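Local coordinates for heme-binding protein A (Haemophilus parasuis 29755, PDB 3TPA) that probably binds glutathione as the extracellular solute-binding component of a bacterial uptake system, although its name points to heme, at residues Leu68-Tyr73 and Thr151-Thr156; Pro91-Asp96 and Val137-Val142; Ala272-Asn277 and Ala407-Trp412; Thr353-Gln358 and Ala386-His391. The protein carries 1 engineered substitution. One frame throughout, in Å; residues are numbered along the deposited sequence.

Interaction 1 (Leu68-Tyr73 and Thr151-Thr156); sequences LVYTFY and TPFITT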
# COMPACT_ATOMS: atom_id res chain seq x y z
N LEU A 68 5.63 -22.46 -9.27
CA LEU A 68 4.42 -22.30 -10.11
C LEU A 68 3.10 -22.70 -9.43
O LEU A 68 2.04 -22.21 -9.79
CB LEU A 68 4.58 -23.09 -11.41
CG LEU A 68 5.69 -22.58 -12.35
CD1 LEU A 68 5.74 -23.42 -13.62
CD2 LEU A 68 5.47 -21.13 -12.69
N VAL A 69 3.17 -23.59 -8.45
CA VAL A 69 1.96 -24.16 -7.87
C VAL A 69 1.89 -23.92 -6.37
O VAL A 69 2.79 -24.31 -5.62
CB VAL A 69 1.86 -25.68 -8.17
CG1 VAL A 69 0.59 -26.27 -7.56
CG2 VAL A 69 1.92 -25.92 -9.67
N TYR A 70 0.81 -23.27 -5.95
CA TYR A 70 0.55 -23.00 -4.54
C TYR A 70 -0.60 -23.87 -4.07
O TYR A 70 -1.70 -23.83 -4.63
CB TYR A 70 0.17 -21.53 -4.36
CG TYR A 70 1.35 -20.59 -4.52
CD1 TYR A 70 1.82 -19.84 -3.45
CD2 TYR A 70 2.00 -20.47 -5.75
CE1 TYR A 70 2.90 -18.99 -3.59
CE2 TYR A 70 3.09 -19.63 -5.90
CZ TYR A 70 3.54 -18.89 -4.82
OH TYR A 70 4.61 -18.04 -4.97
N THR A 71 -0.36 -24.67 -3.04
CA THR A 71 -1.41 -25.56 -2.52
C THR A 71 -1.77 -25.15 -1.11
O THR A 71 -0.92 -25.18 -0.23
CB THR A 71 -0.97 -27.03 -2.50
OG1 THR A 71 -0.46 -27.40 -3.78
CG2 THR A 71 -2.15 -27.93 -2.14
N PHE A 72 -3.02 -24.76 -0.91
CA PHE A 72 -3.48 -24.29 0.39
C PHE A 72 -4.36 -25.34 1.01
O PHE A 72 -5.31 -25.80 0.38
CB PHE A 72 -4.28 -22.99 0.25
CG PHE A 72 -3.47 -21.86 -0.29
CD1 PHE A 72 -2.73 -21.05 0.57
CD2 PHE A 72 -3.41 -21.63 -1.65
CE1 PHE A 72 -1.95 -20.03 0.06
CE2 PHE A 72 -2.63 -20.62 -2.16
CZ PHE A 72 -1.90 -19.82 -1.31
N TYR A 73 -4.01 -25.75 2.23
CA TYR A 73 -4.81 -26.70 2.99
C TYR A 73 -5.65 -25.95 4.02
O TYR A 73 -5.12 -25.35 4.95
CB TYR A 73 -3.91 -27.74 3.67
CG TYR A 73 -3.03 -28.48 2.69
CD1 TYR A 73 -3.51 -29.56 1.98
CD2 TYR A 73 -1.72 -28.07 2.47
CE1 TYR A 73 -2.71 -30.24 1.07
CE2 TYR A 73 -0.91 -28.74 1.56
CZ TYR A 73 -1.41 -29.82 0.86
OH TYR A 73 -0.60 -30.46 -0.03
N THR A 151 7.47 -14.81 -6.47
CA THR A 151 7.54 -14.93 -5.01
C THR A 151 6.59 -14.00 -4.22
O THR A 151 6.04 -14.40 -3.20
CB THR A 151 8.98 -14.76 -4.53
OG1 THR A 151 9.80 -15.71 -5.22
CG2 THR A 151 9.07 -14.99 -3.02
N PRO A 152 6.40 -12.76 -4.69
CA PRO A 152 5.51 -11.84 -3.97
C PRO A 152 4.05 -12.30 -3.92
O PRO A 152 3.27 -11.79 -3.12
CB PRO A 152 5.61 -10.56 -4.79
CG PRO A 152 6.97 -10.62 -5.40
CD PRO A 152 7.14 -12.08 -5.76
N PHE A 153 3.69 -13.25 -4.77
CA PHE A 153 2.32 -13.75 -4.80
C PHE A 153 1.79 -14.17 -3.43
O PHE A 153 0.63 -13.92 -3.12
CB PHE A 153 2.18 -14.91 -5.80
CG PHE A 153 0.77 -15.41 -5.90
CD1 PHE A 153 -0.22 -14.62 -6.48
CD2 PHE A 153 0.41 -16.66 -5.39
CE1 PHE A 153 -1.53 -15.07 -6.55
CE2 PHE A 153 -0.90 -17.11 -5.47
CZ PHE A 153 -1.87 -16.31 -6.05
N ILE A 154 2.61 -14.83 -2.62
CA ILE A 154 2.17 -15.22 -1.27
C ILE A 154 1.68 -14.01 -0.45
O ILE A 154 0.68 -14.08 0.28
CB ILE A 154 3.24 -16.05 -0.50
CG1 ILE A 154 2.59 -16.79 0.68
CG2 ILE A 154 4.43 -15.19 -0.02
CD1 ILE A 154 1.38 -17.62 0.30
N THR A 155 2.36 -12.87 -0.57
CA THR A 155 1.89 -11.67 0.12
C THR A 155 0.65 -11.07 -0.55
O THR A 155 -0.22 -10.53 0.12
CB THR A 155 2.99 -10.61 0.33
OG1 THR A 155 3.60 -10.30 -0.91
CG2 THR A 155 4.06 -11.13 1.27
N THR A 156 0.54 -11.18 -1.87
CA THR A 156 -0.68 -10.74 -2.53
C THR A 156 -1.92 -11.45 -1.98
O THR A 156 -2.98 -10.85 -1.81
CB THR A 156 -0.58 -10.89 -4.06
OG1 THR A 156 0.52 -10.09 -4.53
CG2 THR A 156 -1.88 -10.45 -4.75
O HOH W 1 5.92 -17.01 -2.69
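Phe-153 pushes the edge of its ring against the face of Tyr-70, a T-shaped (edge-to-face) aromatic pair that packs the short helix 153-156 onto strand 69-74 of a five-stranded antiparallel sheet. The ring centres are 5.1 Å apart and the planes stand at 79°. Phe-153 CD2 does the touching: it sits over the centre of the Tyr-70 ring, 3.9 Å from Tyr-70 CE1 and almost as close to the other ring carbons. Phe-153 CG, anti to the backbone N (chi1 -178°), starts the side chain toward the strand, and the two aromatic side chains then run antiparallel past one another.

The aliphatic contacts belong to Ile-154. Its CB lies near the plane of the Tyr-70 ring, 4.3 Å from Tyr-70 CE1, while its CD1 comes to the rim of the next inward-facing ring on the strand, 4.1 Å from Phe-72 CE1. Ile-154 also touches Val-53 and Trp-61 of the adjoining strand 53-63, which extends the same apolar layer.

Polar contact between the two segments is indirect. A water lying in the plane of the Tyr-70 ring, at its edge, is hydrogen-bonded to Tyr-70 OH (2.8 Å) and donates to Thr-151 O, joining the tip of the buried phenol to the backbone of Thr-151. That threonine is itself anchored on the far side, where OG1 bonds to Ile-455 O.

Within the helical segment, Thr-155 OG1 donates to Pro-152 O over 2.7 Å, in the carbonyl plane and on a lone pair, and Thr-156 N shares that acceptor.

Interaction 2 (Pro91-Asp96 and Val137-Val142); sequences PLNADD and VDDYTV
Asp-138 meets the start of helix 94-105 through its backbone, Asp-138 O lying 3.4 Å from Ala-94 CB. Its carboxylate turns back on its own segment: OD1 accepts from Tyr-140 N in an Asx turn and from Thr-141 OG1, the two donors arriving from opposite faces of the carboxylate plane. Asp-139 follows on the type I turn from Asp-138 to Thr-141, and Asp-139 O accepts a hydrogen bond from Ala-94 N at 2.9 Å. Tyr-140 comes next with its ring edge, CE1 being 3.4 Å from Leu-92 O, and a water links Tyr-140 OH to Pro-91 O. Val-142 begins the apolar side, where CG2 packs 3.7 Å from Ala-94 CB, and strand 69-74 adds Leu-74 against the same alanine.

The turn therefore completes the capping of the helix. Asn-93 and Asp-96 form a capping box: Asn-93 OD1 takes weak bonds from Asp-95 N and Asp-96 N, and Asp-96 OD2 accepts from Asn-93 N. Asp-139 O serves the remaining first-turn N-H, that of Ala-94. Lys-136, salt-bridged to Asp-95 and in a long, weak ion pair with Asp-139, would temper the repulsion between these two carboxylates.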
# COMPACT_ATOMS: atom_id res chain seq x y z
N PRO A 91 -19.27 -25.41 7.19
CA PRO A 91 -18.11 -24.54 7.41
C PRO A 91 -17.50 -24.11 6.09
O PRO A 91 -17.81 -24.67 5.03
CB PRO A 91 -17.12 -25.45 8.13
CG PRO A 91 -17.89 -26.69 8.49
CD PRO A 91 -18.95 -26.81 7.46
N LEU A 92 -16.61 -23.13 6.17
CA LEU A 92 -15.80 -22.72 5.04
C LEU A 92 -15.19 -23.94 4.33
O LEU A 92 -14.77 -24.89 4.98
CB LEU A 92 -14.70 -21.81 5.58
CG LEU A 92 -13.53 -21.20 4.78
CD1 LEU A 92 -12.41 -22.18 4.61
CD2 LEU A 92 -13.98 -20.61 3.47
N ASN A 93 -15.17 -23.90 3.00
CA ASN A 93 -14.42 -24.89 2.24
C ASN A 93 -13.88 -24.29 0.95
O ASN A 93 -13.97 -23.08 0.73
CB ASN A 93 -15.27 -26.13 1.92
CG ASN A 93 -16.42 -25.83 0.98
OD1 ASN A 93 -16.41 -24.83 0.27
ND2 ASN A 93 -17.42 -26.70 0.97
N ALA A 94 -13.33 -25.14 0.10
CA ALA A 94 -12.66 -24.72 -1.13
C ALA A 94 -13.59 -24.04 -2.11
O ALA A 94 -13.15 -23.18 -2.88
CB ALA A 94 -11.97 -25.92 -1.80
N ASP A 95 -14.87 -24.43 -2.10
CA ASP A 95 -15.85 -23.75 -2.97
C ASP A 95 -15.87 -22.25 -2.71
O ASP A 95 -15.97 -21.45 -3.64
CB ASP A 95 -17.27 -24.31 -2.78
CG ASP A 95 -17.47 -25.68 -3.40
OD1 ASP A 95 -16.62 -26.10 -4.22
OD2 ASP A 95 -18.48 -26.34 -3.07
N ASP A 96 -15.80 -21.87 -1.43
CA ASP A 96 -15.83 -20.45 -1.06
C ASP A 96 -14.58 -19.72 -1.57
O ASP A 96 -14.65 -18.60 -2.07
CB ASP A 96 -15.96 -20.30 0.46
CG ASP A 96 -17.16 -21.03 1.02
OD1 ASP A 96 -18.29 -20.82 0.51
OD2 ASP A 96 -16.99 -21.83 1.97
N VAL A 137 -9.09 -28.99 -5.20
CA VAL A 137 -8.54 -30.34 -5.23
C VAL A 137 -9.44 -31.29 -4.46
O VAL A 137 -9.71 -32.41 -4.91
CB VAL A 137 -7.14 -30.40 -4.65
CG1 VAL A 137 -6.70 -31.86 -4.55
CG2 VAL A 137 -6.18 -29.60 -5.51
N ASP A 138 -9.85 -30.85 -3.27
CA ASP A 138 -10.95 -31.48 -2.55
C ASP A 138 -11.53 -30.38 -1.68
O ASP A 138 -11.16 -29.22 -1.84
CB ASP A 138 -10.51 -32.70 -1.73
CG ASP A 138 -9.53 -32.37 -0.63
OD1 ASP A 138 -9.35 -31.19 -0.28
OD2 ASP A 138 -8.94 -33.33 -0.08
N ASP A 139 -12.44 -30.72 -0.78
CA ASP A 139 -13.17 -29.68 -0.07
C ASP A 139 -12.29 -28.84 0.83
O ASP A 139 -12.67 -27.73 1.19
CB ASP A 139 -14.35 -30.24 0.71
CG ASP A 139 -15.65 -30.15 -0.08
OD1 ASP A 139 -15.62 -30.36 -1.31
OD2 ASP A 139 -16.70 -29.86 0.53
N TYR A 140 -11.12 -29.35 1.21
CA TYR A 140 -10.23 -28.57 2.07
C TYR A 140 -8.86 -28.27 1.46
O TYR A 140 -7.92 -27.92 2.18
CB TYR A 140 -10.15 -29.19 3.47
CG TYR A 140 -11.53 -29.18 4.10
CD1 TYR A 140 -12.12 -27.98 4.50
CD2 TYR A 140 -12.26 -30.35 4.24
CE1 TYR A 140 -13.39 -27.97 5.05
CE2 TYR A 140 -13.54 -30.34 4.78
CZ TYR A 140 -14.10 -29.15 5.18
OH TYR A 140 -15.37 -29.14 5.72
N THR A 141 -8.77 -28.37 0.14
CA THR A 141 -7.50 -28.16 -0.55
C THR A 141 -7.69 -27.35 -1.84
O THR A 141 -8.43 -27.77 -2.73
CB THR A 141 -6.84 -29.51 -0.91
OG1 THR A 141 -6.85 -30.37 0.24
CG2 THR A 141 -5.37 -29.32 -1.38
N VAL A 142 -7.02 -26.20 -1.93
CA VAL A 142 -7.13 -25.33 -3.09
C VAL A 142 -5.79 -25.23 -3.81
O VAL A 142 -4.78 -24.91 -3.20
CB VAL A 142 -7.57 -23.91 -2.69
CG1 VAL A 142 -7.69 -23.02 -3.92
CG2 VAL A 142 -8.89 -23.95 -1.97
O HOH W 2 -17.74 -27.72 4.68

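Interaction 3 (Ala272-Asn277 and Ala407-Trp412); sequences AYIGLN and AGTYGW
Tyr-410 fits its ring against the glycine of the neighbouring strand: in this antiparallel pair from the central part of a six-stranded mixed sheet, Gly-275 presents no side chain, and the tyrosine edge occupies that hollow with CD2 3.7 Å from Gly-275 CA. Gly-408, directly opposite Gly-275, is likewise bare on this face. The second bump is Tyr-273. Its CG stands between the backbone N and the carbonyl carbon (chi1 61°), and the ring leans across to the partner strand, where Tyr-410 CB lies over its face in a CH-pi contact, 3.4 Å from Tyr-273 CZ. The two rings meet obliquely, with planes at 39°.

The other face of the sheet is packed by aliphatic groups. Ala-407 CB nestles beside Leu-276 CD2 at 3.9 Å and more loosely against Ile-274 CG2, while Ile-274 CD1 reaches Thr-409 CG2. Helix 368-381 packs over this side through Ile-375 and Trp-379.

Four backbone hydrogen bonds hold the register, reciprocal between Tyr-273 and Tyr-410 and between Gly-275 and Gly-408. Tyr-410 OH is tied to Thr-400 beyond the pair. Tyr-273 OH, for its part, holds a water at 2.6 Å that donates to Gly-411 O.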
# COMPACT_ATOMS: atom_id res chain seq x y z
N ALA A 272 8.75 9.46 -2.17
CA ALA A 272 8.58 10.69 -2.91
C ALA A 272 9.95 10.95 -3.49
O ALA A 272 10.94 10.85 -2.78
CB ALA A 272 8.18 11.83 -1.99
N TYR A 273 10.01 11.27 -4.77
CA TYR A 273 11.31 11.41 -5.43
C TYR A 273 11.25 12.46 -6.51
O TYR A 273 10.18 12.88 -6.92
CB TYR A 273 11.76 10.08 -6.04
CG TYR A 273 10.83 9.53 -7.09
CD1 TYR A 273 11.00 9.84 -8.44
CD2 TYR A 273 9.77 8.68 -6.74
CE1 TYR A 273 10.15 9.32 -9.41
CE2 TYR A 273 8.93 8.15 -7.71
CZ TYR A 273 9.12 8.48 -9.03
OH TYR A 273 8.28 7.98 -9.99
N ILE A 274 12.41 12.87 -7.01
CA ILE A 274 12.47 13.69 -8.20
C ILE A 274 12.78 12.74 -9.35
O ILE A 274 13.81 12.08 -9.36
CB ILE A 274 13.57 14.76 -8.10
CG1 ILE A 274 13.34 15.69 -6.90
CG2 ILE A 274 13.69 15.56 -9.40
CD1 ILE A 274 12.02 16.51 -6.96
N GLY A 275 11.88 12.65 -10.33
CA GLY A 275 12.11 11.78 -11.47
C GLY A 275 12.98 12.55 -12.45
O GLY A 275 12.85 13.77 -12.55
N LEU A 276 13.88 11.86 -13.14
CA LEU A 276 14.69 12.47 -14.18
C LEU A 276 14.56 11.67 -15.47
O LEU A 276 14.82 10.47 -15.50
CB LEU A 276 16.16 12.51 -13.75
CG LEU A 276 16.48 13.27 -12.46
CD1 LEU A 276 17.97 13.09 -12.07
CD2 LEU A 276 16.13 14.74 -12.62
N ASN A 277 14.17 12.35 -16.54
CA ASN A 277 14.01 11.66 -17.82
C ASN A 277 15.36 11.39 -18.43
O ASN A 277 15.97 12.27 -19.02
CB ASN A 277 13.20 12.54 -18.75
CG ASN A 277 12.91 11.87 -20.05
OD1 ASN A 277 13.55 10.89 -20.42
ND2 ASN A 277 11.93 12.40 -20.77
N ALA A 407 12.55 17.00 -15.53
CA ALA A 407 12.54 16.61 -14.12
C ALA A 407 11.12 16.77 -13.57
O ALA A 407 10.32 17.51 -14.13
CB ALA A 407 13.50 17.48 -13.31
N GLY A 408 10.81 16.08 -12.48
CA GLY A 408 9.50 16.23 -11.86
C GLY A 408 9.41 15.66 -10.46
O GLY A 408 10.27 14.90 -10.00
N THR A 409 8.31 16.03 -9.80
CA THR A 409 8.03 15.61 -8.43
C THR A 409 7.01 14.49 -8.48
O THR A 409 5.85 14.71 -8.82
CB THR A 409 7.42 16.76 -7.60
OG1 THR A 409 6.26 17.26 -8.26
CG2 THR A 409 8.42 17.90 -7.41
N TYR A 410 7.45 13.29 -8.12
CA TYR A 410 6.62 12.11 -8.24
C TYR A 410 6.64 11.32 -6.93
O TYR A 410 7.46 11.58 -6.04
CB TYR A 410 7.13 11.24 -9.40
CG TYR A 410 7.20 11.98 -10.72
CD1 TYR A 410 6.03 12.30 -11.42
CD2 TYR A 410 8.42 12.39 -11.26
CE1 TYR A 410 6.08 12.99 -12.63
CE2 TYR A 410 8.48 13.06 -12.48
CZ TYR A 410 7.31 13.36 -13.16
OH TYR A 410 7.36 14.03 -14.36
N GLY A 411 5.72 10.37 -6.83
CA GLY A 411 5.67 9.50 -5.68
C GLY A 411 5.20 8.12 -6.08
O GLY A 411 4.53 7.94 -7.11
N TRP A 412 5.58 7.12 -5.29
CA TRP A 412 5.10 5.77 -5.52
C TRP A 412 4.70 5.14 -4.20
O TRP A 412 5.37 5.34 -3.18
CB TRP A 412 6.20 4.92 -6.19
CG TRP A 412 5.84 3.47 -6.32
CD1 TRP A 412 6.27 2.44 -5.52
CD2 TRP A 412 4.99 2.89 -7.31
NE1 TRP A 412 5.72 1.25 -5.95
CE2 TRP A 412 4.93 1.50 -7.05
CE3 TRP A 412 4.25 3.41 -8.39
CZ2 TRP A 412 4.18 0.63 -7.82
CZ3 TRP A 412 3.51 2.54 -9.16
CH2 TRP A 412 3.47 1.16 -8.88
O HOH W 3 6.05 6.83 -9.17

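Interaction 4 (Thr353-Gln358 and Ala386-His391); sequences TEIWVQ and AKLVTH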
# COMPACT_ATOMS: atom_id res chain seq x y z
N THR A 353 16.37 23.65 -18.01
CA THR A 353 15.53 22.46 -17.94
C THR A 353 14.18 22.83 -17.31
O THR A 353 13.87 24.01 -17.18
CB THR A 353 16.23 21.31 -17.18
OG1 THR A 353 15.44 20.12 -17.27
CG2 THR A 353 16.45 21.67 -15.71
N GLU A 354 13.39 21.84 -16.93
CA GLU A 354 12.09 22.07 -16.34
C GLU A 354 11.85 21.13 -15.17
O GLU A 354 12.32 20.00 -15.17
CB GLU A 354 10.97 21.83 -17.36
CG GLU A 354 10.98 22.71 -18.59
CD GLU A 354 9.82 22.36 -19.53
OE1 GLU A 354 9.58 21.16 -19.77
OE2 GLU A 354 9.14 23.30 -20.01
N ILE A 355 11.09 21.60 -14.19
CA ILE A 355 10.63 20.73 -13.12
C ILE A 355 9.10 20.69 -13.17
O ILE A 355 8.43 21.68 -12.90
CB ILE A 355 11.07 21.21 -11.74
CG1 ILE A 355 12.60 21.17 -11.60
CG2 ILE A 355 10.41 20.37 -10.64
CD1 ILE A 355 13.11 22.02 -10.44
N TRP A 356 8.56 19.54 -13.55
CA TRP A 356 7.13 19.34 -13.58
C TRP A 356 6.57 19.17 -12.16
O TRP A 356 6.91 18.21 -11.47
CB TRP A 356 6.78 18.13 -14.44
CG TRP A 356 7.01 18.40 -15.90
CD1 TRP A 356 7.98 19.20 -16.44
CD2 TRP A 356 6.24 17.92 -17.00
NE1 TRP A 356 7.87 19.22 -17.81
CE2 TRP A 356 6.81 18.44 -18.18
CE3 TRP A 356 5.12 17.08 -17.11
CZ2 TRP A 356 6.30 18.16 -19.46
CZ3 TRP A 356 4.63 16.79 -18.38
CH2 TRP A 356 5.21 17.33 -19.53
N VAL A 357 5.73 20.11 -11.75
CA VAL A 357 5.09 20.06 -10.42
C VAL A 357 3.83 19.19 -10.44
O VAL A 357 2.99 19.33 -11.32
CB VAL A 357 4.73 21.47 -9.92
CG1 VAL A 357 4.04 21.41 -8.55
CG2 VAL A 357 5.97 22.35 -9.85
N GLN A 358 3.71 18.28 -9.47
CA GLN A 358 2.52 17.44 -9.36
C GLN A 358 1.33 18.26 -8.84
O GLN A 358 1.41 18.89 -7.79
CB GLN A 358 2.78 16.23 -8.45
CG GLN A 358 1.55 15.38 -8.22
CD GLN A 358 1.84 14.02 -7.64
OE1 GLN A 358 2.81 13.37 -8.01
NE2 GLN A 358 0.99 13.57 -6.73
N ALA A 386 16.00 25.78 -13.98
CA ALA A 386 14.84 24.93 -14.13
C ALA A 386 13.55 25.70 -13.85
O ALA A 386 13.29 26.13 -12.71
CB ALA A 386 14.96 23.73 -13.19
N LYS A 387 12.74 25.88 -14.88
CA LYS A 387 11.44 26.52 -14.76
C LYS A 387 10.42 25.53 -14.17
O LYS A 387 10.37 24.37 -14.57
CB LYS A 387 10.97 26.98 -16.14
CG LYS A 387 9.77 27.92 -16.11
CD LYS A 387 9.49 28.46 -17.50
CE LYS A 387 8.38 29.50 -17.47
NZ LYS A 387 8.67 30.60 -18.43
N LEU A 388 9.60 26.00 -13.23
CA LEU A 388 8.52 25.17 -12.70
C LEU A 388 7.40 25.12 -13.72
O LEU A 388 6.98 26.15 -14.24
CB LEU A 388 7.99 25.71 -11.37
CG LEU A 388 9.02 25.79 -10.24
CD1 LEU A 388 8.29 25.94 -8.91
CD2 LEU A 388 9.88 24.56 -10.23
N VAL A 389 6.91 23.92 -13.99
CA VAL A 389 5.92 23.71 -15.03
C VAL A 389 4.67 23.07 -14.44
O VAL A 389 4.75 22.07 -13.74
CB VAL A 389 6.46 22.81 -16.17
CG1 VAL A 389 5.36 22.45 -17.16
CG2 VAL A 389 7.62 23.51 -16.88
N THR A 390 3.53 23.68 -14.74
CA THR A 390 2.25 23.25 -14.20
C THR A 390 1.41 22.57 -15.28
O THR A 390 1.41 23.00 -16.43
CB THR A 390 1.48 24.46 -13.64
OG1 THR A 390 2.27 25.09 -12.62
CG2 THR A 390 0.14 24.04 -13.07
N HIS A 391 0.70 21.51 -14.91
CA HIS A 391 -0.13 20.75 -15.83
C HIS A 391 -1.33 20.23 -15.06
O HIS A 391 -1.27 20.09 -13.85
CB HIS A 391 0.64 19.52 -16.38
CG HIS A 391 1.63 19.84 -17.45
ND1 HIS A 391 1.26 20.18 -18.74
CD2 HIS A 391 2.98 19.85 -17.44
CE1 HIS A 391 2.34 20.41 -19.46
NE2 HIS A 391 3.40 20.21 -18.70
O HOH W 4 1.15 21.37 -11.65
O HOH W 5 3.46 19.69 -13.97
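His-391 lies over the six-membered ring of Trp-356, closing one end of a parallel strand pair that belongs to the beta-alpha-beta unit of strand 351-356, helix 368-381 and strand 384-389. The rings meet obliquely, planes 38° apart, with His-391 NE2 3.5 Å from Trp-356 CH2. Val-389 shares that face of the indole: its CG1 makes a CH-pi contact over the five-membered ring, 4.2 Å from the centroid.

On the opposite face of the sheet, Ala-386 CB fits between Thr-353 CG2 (3.6 Å) and Ile-355 CD1 (3.7 Å). Farther along, Leu-388 CD2 packs 3.9 Å from Ile-355 CB, the two side chains running alongside each other.

Behind these contacts stand four backbone hydrogen bonds, which alternate from Lys-387 N to Thr-353 O, Ile-355 N to Lys-387 O, Val-389 N to Ile-355 O and Val-357 N to Val-389 O. The indole is steadied from its own strand, since Trp-356 NE1 donates nearly straight to Glu-354 OE1 (3.2 Å, 170°), which lies in the indole plane. The same glutamate brushes Val-389 CG2 with OE2.

Farther out, helix 368-381 covers the Ile-355 side through Ile-375 and Ala-372, and Arg-399 of helix 393-401 touches both Trp-356 and His-391. Next to the last backbone hydrogen bond, one water donates to Val-357 O and Val-389 O, both at 2.7 Å, and another joins Val-357 O to His-391 N.

Overall arrangement
The four contacts form two touching pairs, well apart in the chain. Interactions 1 and 2 share one antiparallel sheet and join at Phe-72 N and Val-142 O, a probable hydrogen bond of 2.9 Å; interaction 2 is nested inside the loop closed by interaction 1. Interactions 3 and 4 share the six-stranded sheet, where Ala-407 O meets Trp-356 N at 2.7 Å and Thr-409 OG1 meets Gln-358 N at 3.0 Å; here interaction 4 is the nested one. Between the pairs nothing touches: interactions 1 and 3 come within about 12 Å at their nearest atoms, whereas the centres of interactions 2 and 4 lie about 54 Å apart.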